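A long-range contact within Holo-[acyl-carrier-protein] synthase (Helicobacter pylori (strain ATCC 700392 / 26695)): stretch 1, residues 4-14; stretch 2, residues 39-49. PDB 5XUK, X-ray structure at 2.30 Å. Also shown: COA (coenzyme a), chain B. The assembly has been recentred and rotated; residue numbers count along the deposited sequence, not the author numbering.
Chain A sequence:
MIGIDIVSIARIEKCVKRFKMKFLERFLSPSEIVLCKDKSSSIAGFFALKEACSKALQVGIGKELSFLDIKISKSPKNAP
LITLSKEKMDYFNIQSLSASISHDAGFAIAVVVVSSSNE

Stretch 1 (4-14) IDIVSIARIEK
Stretch 2 39-49: KSSSIAGFFAL

Stretch 1 runs as a β-strand from I4 to S8 and turns directly into a helix at I9; stretch 2 is a helix from S40 onward, with K39 at its N-cap position. The strand lies nearly antiparallel to helix 40-49 (149° between N-to-C directions, closest axial approach 7.8 Å), whereas helix 9-14 crosses it almost at right angles (101°, 8.7 Å). The register descends along stretch 2 as stretch 1 advances: CA-CA distances are 5.4 Å for D5-A48, 5.4 Å for I9-A44 and 5.8 Å for E13-S40.

Strand phi/psi values lie near -129 to -158/131 to 155 from I4 to V7, and S8 (-74/123) leads into helical values at I9 (-64/-47). The alternation of the strand sends the CA-to-CB bonds of D5 and V7 toward the helix and those of I4, I6 and S8 away. S8, chi1 t, caps its own helix: R11 N donates to S8 OG at 3.2 Å with an N-H...O angle of 153°. In the second helix, A44 N to S40 O (2.9 Å) and A48 N to A44 O (2.9 Å) typify the i to i-4 ladder.

V7 adopts chi1 t (168°), placing CG2 3.8 Å from F47 CD2, at the edge of the ring, and 4.0 Å from A48 CB; its CG1 lies 4.4 Å from A44 CB. F47, chi1 t (-172°) and chi2 86°, presents the CD2 side of its ring to V7. I9, m/t, extends its CD1 to 3.6 Å from S41 CB, while its CG1 lies 3.8 Å from A44 CB. The small side chain of A44 accompanies this close approach of the backbones.

I12 is the knob, seated among S40, I43, A44 and F47. Its chi1 of -100° falls between wells, with chi2 at 59° (p). In this conformation CG2 lies 4.1 Å from I43 CG2, CG1 lies 3.8 Å from A44 CA, and CD1 reaches 4.3 Å from F47 CD2.

One hydrogen bond crosses between the stretches. S40, chi1 p (68°), places OG 2.9 Å from E13 OE2, a hydroxyl donating to a carboxylate oxygen; E13 (m, t, chi3 -35°) starts sideways but its end comes nearer, although it is poorly ordered. R11 and D5 make no hydrogen bond to stretch 2. R11 is extended, t/t/t with chi4 -112°, and brings NH2 to 4.3 Å from F47 CE2 in an oblique approach. D5 is t (-152°, chi2 80°): CB packs 3.3 Å from A48 O, OD1 lies 3.1 Å from O4A of coenzyme A, and OD2 is buried without a polar partner.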

# COMPACT_ATOMS: atom_id res chain seq x y z
N ILE A 4 3.36 0.46 -6.06
CA ILE A 4 3.15 -0.47 -4.94
C ILE A 4 3.46 -1.83 -5.46
O ILE A 4 3.34 -2.05 -6.65
CB ILE A 4 1.68 -0.45 -4.36
CG1 ILE A 4 1.59 -1.16 -3.02
CG2 ILE A 4 0.66 -1.09 -5.29
CD1 ILE A 4 0.38 -0.75 -2.19
N ASP A 5 3.83 -2.74 -4.59
CA ASP A 5 4.15 -4.10 -5.00
C ASP A 5 4.02 -5.05 -3.84
O ASP A 5 4.37 -4.72 -2.71
CB ASP A 5 5.59 -4.14 -5.53
CG ASP A 5 5.80 -5.22 -6.54
OD1 ASP A 5 5.44 -4.99 -7.71
OD2 ASP A 5 6.33 -6.29 -6.19
N ILE A 6 3.54 -6.24 -4.11
CA ILE A 6 3.37 -7.25 -3.07
C ILE A 6 4.05 -8.47 -3.60
O ILE A 6 3.86 -8.81 -4.76
CB ILE A 6 1.87 -7.53 -2.74
CG1 ILE A 6 1.75 -8.64 -1.71
CG2 ILE A 6 1.09 -7.90 -3.99
CD1 ILE A 6 0.41 -8.62 -0.97
N VAL A 7 4.89 -9.09 -2.79
CA VAL A 7 5.70 -10.22 -3.22
C VAL A 7 5.57 -11.33 -2.21
O VAL A 7 5.53 -11.07 -1.00
CB VAL A 7 7.19 -9.82 -3.38
CG1 VAL A 7 8.08 -11.03 -3.55
CG2 VAL A 7 7.36 -8.87 -4.56
N SER A 8 5.47 -12.56 -2.70
CA SER A 8 5.56 -13.74 -1.85
C SER A 8 7.01 -13.94 -1.42
O SER A 8 7.91 -14.05 -2.28
CB SER A 8 5.11 -14.97 -2.63
OG SER A 8 5.38 -16.16 -1.91
N ILE A 9 7.22 -13.99 -0.11
CA ILE A 9 8.55 -14.18 0.45
C ILE A 9 9.06 -15.55 0.04
O ILE A 9 10.19 -15.68 -0.44
CB ILE A 9 8.56 -14.06 1.98
CG1 ILE A 9 8.24 -12.61 2.39
CG2 ILE A 9 9.92 -14.48 2.52
CD1 ILE A 9 8.30 -12.33 3.87
N ALA A 10 8.21 -16.56 0.20
CA ALA A 10 8.48 -17.92 -0.25
C ALA A 10 8.93 -18.01 -1.71
O ALA A 10 9.82 -18.79 -2.04
CB ALA A 10 7.26 -18.79 -0.02
N ARG A 11 8.33 -17.22 -2.59
CA ARG A 11 8.73 -17.19 -4.00
C ARG A 11 10.14 -16.60 -4.17
O ARG A 11 10.90 -17.02 -5.04
CB ARG A 11 7.71 -16.41 -4.83
CG ARG A 11 8.21 -15.91 -6.18
CD ARG A 11 7.10 -15.24 -6.99
NE ARG A 11 7.67 -14.34 -7.99
CZ ARG A 11 7.56 -13.01 -7.99
NH1 ARG A 11 6.87 -12.37 -7.05
NH2 ARG A 11 8.14 -12.30 -8.96
N ILE A 12 10.46 -15.60 -3.35
CA ILE A 12 11.82 -15.08 -3.33
C ILE A 12 12.79 -16.14 -2.81
O ILE A 12 13.81 -16.40 -3.45
CB ILE A 12 11.94 -13.77 -2.52
CG1 ILE A 12 11.94 -12.58 -3.47
CG2 ILE A 12 13.22 -13.76 -1.69
CD1 ILE A 12 10.70 -12.48 -4.32
N GLU A 13 12.44 -16.78 -1.69
CA GLU A 13 13.24 -17.89 -1.13
C GLU A 13 13.60 -18.95 -2.18
O GLU A 13 14.74 -19.37 -2.26
CB GLU A 13 12.54 -18.55 0.07
CG GLU A 13 12.66 -17.74 1.35
CD GLU A 13 11.91 -18.33 2.54
OE1 GLU A 13 10.83 -18.92 2.35
OE2 GLU A 13 12.40 -18.18 3.69
N LYS A 14 12.62 -19.36 -2.98
CA LYS A 14 12.86 -20.39 -4.00
C LYS A 14 13.64 -19.86 -5.21
O LYS A 14 14.21 -20.65 -5.95
CB LYS A 14 11.54 -21.06 -4.42
CG LYS A 14 10.91 -21.88 -3.30
CD LYS A 14 9.60 -22.55 -3.72
CE LYS A 14 9.75 -24.03 -4.06
NZ LYS A 14 10.33 -24.29 -5.41
N LYS A 39 18.58 -12.37 4.98
CA LYS A 39 17.20 -12.66 5.41
C LYS A 39 16.25 -12.62 4.22
O LYS A 39 16.08 -11.59 3.58
CB LYS A 39 16.75 -11.71 6.52
CG LYS A 39 17.54 -11.90 7.81
CD LYS A 39 16.97 -11.09 8.97
CE LYS A 39 17.35 -9.62 8.90
NZ LYS A 39 16.96 -8.88 10.14
N SER A 40 15.65 -13.76 3.92
CA SER A 40 14.70 -13.83 2.80
C SER A 40 13.58 -12.77 2.82
O SER A 40 13.16 -12.30 1.77
CB SER A 40 14.08 -15.22 2.74
OG SER A 40 13.25 -15.41 3.87
N SER A 41 13.12 -12.38 4.01
CA SER A 41 12.02 -11.42 4.13
C SER A 41 12.48 -10.00 3.80
O SER A 41 11.74 -9.22 3.21
CB SER A 41 11.40 -11.49 5.54
OG SER A 41 12.40 -11.36 6.55
N SER A 42 13.71 -9.66 4.18
CA SER A 42 14.35 -8.40 3.79
C SER A 42 14.70 -8.34 2.29
O SER A 42 14.71 -7.27 1.68
CB SER A 42 15.65 -8.19 4.58
OG SER A 42 15.43 -8.26 5.98
N ILE A 43 15.06 -9.48 1.72
CA ILE A 43 15.37 -9.54 0.30
C ILE A 43 14.05 -9.36 -0.49
O ILE A 43 13.93 -8.46 -1.31
CB ILE A 43 16.09 -10.86 -0.05
CG1 ILE A 43 17.48 -10.88 0.60
CG2 ILE A 43 16.24 -11.02 -1.56
CD1 ILE A 43 18.13 -12.25 0.60
N ALA A 44 13.05 -10.18 -0.19
CA ALA A 44 11.69 -9.94 -0.71
C ALA A 44 11.30 -8.47 -0.65
O ALA A 44 10.84 -7.92 -1.63
CB ALA A 44 10.69 -10.80 0.04
N GLY A 45 11.59 -7.80 0.47
CA GLY A 45 11.26 -6.40 0.67
C GLY A 45 11.95 -5.41 -0.24
O GLY A 45 11.31 -4.48 -0.75
N PHE A 46 13.26 -5.57 -0.43
CA PHE A 46 14.01 -4.71 -1.35
C PHE A 46 13.55 -4.98 -2.77
O PHE A 46 13.42 -4.07 -3.56
CB PHE A 46 15.53 -4.93 -1.23
CG PHE A 46 16.15 -4.32 0.01
CD1 PHE A 46 15.36 -3.97 1.12
CD2 PHE A 46 17.53 -4.14 0.09
CE1 PHE A 46 15.94 -3.41 2.26
CE2 PHE A 46 18.11 -3.60 1.23
CZ PHE A 46 17.32 -3.24 2.32
N PHE A 47 13.29 -6.22 -3.08
CA PHE A 47 12.75 -6.55 -4.39
C PHE A 47 11.42 -5.81 -4.61
O PHE A 47 11.22 -5.18 -5.64
CB PHE A 47 12.52 -8.05 -4.50
CG PHE A 47 12.14 -8.49 -5.88
CD1 PHE A 47 13.12 -8.78 -6.83
CD2 PHE A 47 10.79 -8.61 -6.25
CE1 PHE A 47 12.77 -9.18 -8.11
CE2 PHE A 47 10.44 -9.01 -7.54
CZ PHE A 47 11.43 -9.30 -8.47
N ALA A 48 10.54 -5.86 -3.60
CA ALA A 48 9.22 -5.27 -3.71
C ALA A 48 9.36 -3.76 -3.86
O ALA A 48 8.66 -3.12 -4.66
CB ALA A 48 8.37 -5.65 -2.50
N LEU A 49 10.32 -3.19 -3.13
CA LEU A 49 10.54 -1.75 -3.18
C LEU A 49 11.07 -1.29 -4.53
O LEU A 49 10.80 -0.17 -4.95
CB LEU A 49 11.51 -1.34 -2.07
CG LEU A 49 11.94 0.12 -1.99
CD1 LEU A 49 10.71 0.98 -1.83
CD2 LEU A 49 12.89 0.34 -0.82
N1A COA B . 3.99 1.27 -14.73
C2A COA B . 3.16 1.13 -13.67
N3A COA B . 2.51 -0.01 -13.41
C4A COA B . 2.64 -1.07 -14.21
C5A COA B . 3.51 -0.99 -15.39
C6A COA B . 4.22 0.28 -15.61
N6A COA B . 5.06 0.45 -16.67
N7A COA B . 3.45 -2.19 -16.00
C8A COA B . 2.61 -2.99 -15.28
N9A COA B . 2.12 -2.30 -14.22
C1B COA B . 1.16 -2.81 -13.23
C2B COA B . -0.09 -3.33 -13.95
O2B COA B . -1.29 -2.77 -13.43
C3B COA B . -0.09 -4.82 -13.71
O3B COA B . -1.38 -5.36 -13.44
P3B COA B . -2.46 -5.67 -14.61
O7A COA B . -1.62 -6.06 -15.81
O8A COA B . -3.25 -6.84 -14.09
O9A COA B . -3.20 -4.34 -14.71
C4B COA B . 0.78 -4.94 -12.48
O4B COA B . 1.75 -3.90 -12.54
C5B COA B . 1.44 -6.29 -12.38
O5B COA B . 1.35 -6.57 -11.00
P1A COA B . 2.49 -7.35 -10.22
O1A COA B . 2.14 -8.79 -10.51
O2A COA B . 2.64 -6.85 -8.80
O3A COA B . 3.77 -6.80 -10.98
P2A COA B . 5.14 -7.63 -10.95
O4A COA B . 5.85 -7.41 -9.62
O5A COA B . 4.81 -9.05 -11.40
O6A COA B . 5.91 -6.87 -12.15
CBP COA B . 6.70 -4.99 -13.53
CCP COA B . 5.59 -5.54 -12.62
CDP COA B . 6.09 -4.40 -14.79
CEP COA B . 7.44 -3.89 -12.80
CAP COA B . 7.63 -6.15 -13.92
OAP COA B . 7.05 -6.88 -15.00
C9P COA B . 9.01 -5.74 -14.32
O9P COA B . 9.19 -4.78 -15.06
N8P COA B . 9.99 -6.49 -13.82